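Regulator of polyketide synthase expression (Bifidobacterium adolescentis, PDB 3ONQ) is of unproven function but carries a PucR-type C-terminal helix-turn-helix domain, so it probably binds DNA and, as its name suggests, may regulate polyketide synthase expression. Local coordinates at residues Gly60-Ala65 against Tyr91-Leu96. Residues are numbered along the deposited sequence; the frame is centred on the assembly and turned at random.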
loop_
_atom_site.group_PDB
_atom_site.type_symbol
_atom_site.label_atom_id
_atom_site.label_comp_id
_atom_site.label_asym_id
_atom_site.label_seq_id
_atom_site.Cartn_x
_atom_site.Cartn_y
_atom_site.Cartn_z
ATOM N N GLY B 60 -6.262 21.950 -13.807
ATOM C CA GLY B 60 -7.287 22.506 -12.945
ATOM C C GLY B 60 -7.152 24.010 -12.823
ATOM O O GLY B 60 -6.051 24.554 -12.922
ATOM N N GLY B 61 -8.282 24.678 -12.615
ATOM C CA GLY B 61 -8.317 26.113 -12.406
ATOM C C GLY B 61 -9.765 26.541 -12.291
ATOM O O GLY B 61 -10.640 25.711 -12.054
ATOM N N VAL B 62 -10.026 27.832 -12.461
ATOM C CA VAL B 62 -11.386 28.343 -12.350
ATOM C C VAL B 62 -11.931 28.632 -13.742
ATOM O O VAL B 62 -11.264 29.281 -14.534
ATOM C CB VAL B 62 -11.412 29.632 -11.522
ATOM C CG1 VAL B 62 -12.830 30.212 -11.460
ATOM C CG2 VAL B 62 -10.846 29.381 -10.122
ATOM N N PRO B 63 -13.153 28.162 -14.042
ATOM C CA PRO B 63 -13.668 28.346 -15.406
ATOM C C PRO B 63 -13.741 29.812 -15.819
ATOM O O PRO B 63 -13.985 30.677 -14.990
ATOM C CB PRO B 63 -15.066 27.705 -15.373
ATOM C CG PRO B 63 -15.332 27.358 -13.938
ATOM C CD PRO B 63 -14.027 27.314 -13.215
ATOM N N SER B 64 -13.499 30.071 -17.099
ATOM C CA SER B 64 -13.442 31.425 -17.630
ATOM C C SER B 64 -14.803 32.115 -17.574
ATOM O O SER B 64 -14.902 33.289 -17.222
ATOM C CB SER B 64 -12.943 31.391 -19.074
ATOM O OG SER B 64 -12.367 32.632 -19.433
ATOM N N ALA B 65 -15.847 31.379 -17.937
ATOM C CA ALA B 65 -17.201 31.917 -17.944
ATOM C C ALA B 65 -18.134 31.039 -17.128
ATOM O O ALA B 65 -18.885 31.536 -16.289
ATOM C CB ALA B 65 -17.718 32.055 -19.375
ATOM N N TYR B 91 -14.556 21.188 -7.711
ATOM C CA TYR B 91 -14.160 21.163 -6.320
ATOM C C TYR B 91 -14.095 22.591 -5.819
ATOM O O TYR B 91 -13.180 23.337 -6.157
ATOM C CB TYR B 91 -12.822 20.454 -6.176
ATOM C CG TYR B 91 -12.334 20.411 -4.766
ATOM C CD1 TYR B 91 -12.784 19.438 -3.888
ATOM C CD2 TYR B 91 -11.439 21.365 -4.299
ATOM C CE1 TYR B 91 -12.337 19.406 -2.577
ATOM C CE2 TYR B 91 -10.987 21.338 -3.008
ATOM C CZ TYR B 91 -11.437 20.361 -2.150
ATOM O OH TYR B 91 -10.976 20.346 -0.855
ATOM N N GLY B 92 -15.085 22.979 -5.023
ATOM C CA GLY B 92 -15.227 24.373 -4.658
ATOM C C GLY B 92 -15.478 25.175 -5.923
ATOM O O GLY B 92 -16.336 24.820 -6.727
ATOM N N THR B 93 -14.719 26.246 -6.105
ATOM C CA THR B 93 -14.810 27.050 -7.315
ATOM C C THR B 93 -13.997 26.463 -8.479
ATOM O O THR B 93 -14.072 26.965 -9.607
ATOM C CB THR B 93 -14.246 28.444 -7.058
ATOM O OG1 THR B 93 -12.898 28.306 -6.592
ATOM C CG2 THR B 93 -15.066 29.167 -6.003
ATOM N N PHE B 94 -13.211 25.421 -8.211
ATOM C CA PHE B 94 -12.303 24.870 -9.226
ATOM C C PHE B 94 -12.955 23.798 -10.102
ATOM O O PHE B 94 -13.774 23.016 -9.629
ATOM C CB PHE B 94 -11.070 24.252 -8.568
ATOM C CG PHE B 94 -10.350 25.179 -7.644
ATOM C CD1 PHE B 94 -9.900 26.408 -8.090
ATOM C CD2 PHE B 94 -10.105 24.812 -6.334
ATOM C CE1 PHE B 94 -9.234 27.258 -7.237
ATOM C CE2 PHE B 94 -9.439 25.661 -5.481
ATOM C CZ PHE B 94 -9.010 26.883 -5.932
ATOM N N LEU B 95 -12.575 23.770 -11.376
ATOM C CA LEU B 95 -12.874 22.643 -12.254
ATOM C C LEU B 95 -11.575 21.877 -12.468
ATOM O O LEU B 95 -10.555 22.473 -12.814
ATOM C CB LEU B 95 -13.432 23.129 -13.595
ATOM C CG LEU B 95 -13.829 22.061 -14.619
ATOM C CD1 LEU B 95 -14.998 22.526 -15.448
ATOM C CD2 LEU B 95 -12.644 21.679 -15.526
ATOM N N LEU B 96 -11.603 20.567 -12.236
ATOM C CA LEU B 96 -10.432 19.721 -12.461
ATOM C C LEU B 96 -10.748 18.732 -13.568
ATOM O O LEU B 96 -11.843 18.177 -13.612
ATOM C CB LEU B 96 -10.031 18.955 -11.195
ATOM C CG LEU B 96 -9.192 19.662 -10.128
ATOM C CD1 LEU B 96 -9.812 20.970 -9.728
ATOM C CD2 LEU B 96 -8.999 18.759 -8.908
#
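Gly61 and Leu95 form a hydrogen-bonded antiparallel pair, the last backbone pairing of strand 55-61 with strand 94-100. The Leu95 N to Gly61 O bond is short, at 2.8 Å, and the donor lies almost on the extension of the carbonyl bond (C=O...N 177°). Its partner, from Gly61 N to Leu95 O, is longer at 3.2 Å, with the donor tilted 19° from the carbonyl plane. Each carbonyl also takes a CA-H...O contact: Gly60 CA lies 3.3 Å from Leu95 O, and Phe94 CA 3.4 Å from Gly61 O. In the neighbouring non-hydrogen-bonded pair Gly60, having no side chain, lies with its CA 4.2 Å from Leu96 CA.

Beyond the strand end the contact is van der Waals. With Val62 CG1 anti to the backbone N (chi1 177°), CG2 falls anti to the carbonyl carbon and meets the Phe94 ring obliquely, 3.7 Å from CD1, while Gly61 O sits at the ring edge. Pro63 places CD 3.6 Å from Thr93 O. In this alpha-beta-alpha sandwich Phe94 and Leu96 extend to helix 132-149, whereas Leu95, on the other sheet face, packs on helix 67-80.

The type II' turn Tyr91-Phe94, with Gly92 at positive phi, makes strands 86-91 and 94-100 a beta-hairpin. Val62 meanwhile diverges from strand 94-100, and its backbone hydrogen-bonds with Ser119. Two backbone bonds thus set the register at Gly61-Leu95, and beyond them Val62 and Pro63 hold to the hairpin by van der Waals packing on the Phe94 ring and the Thr93 carbonyl.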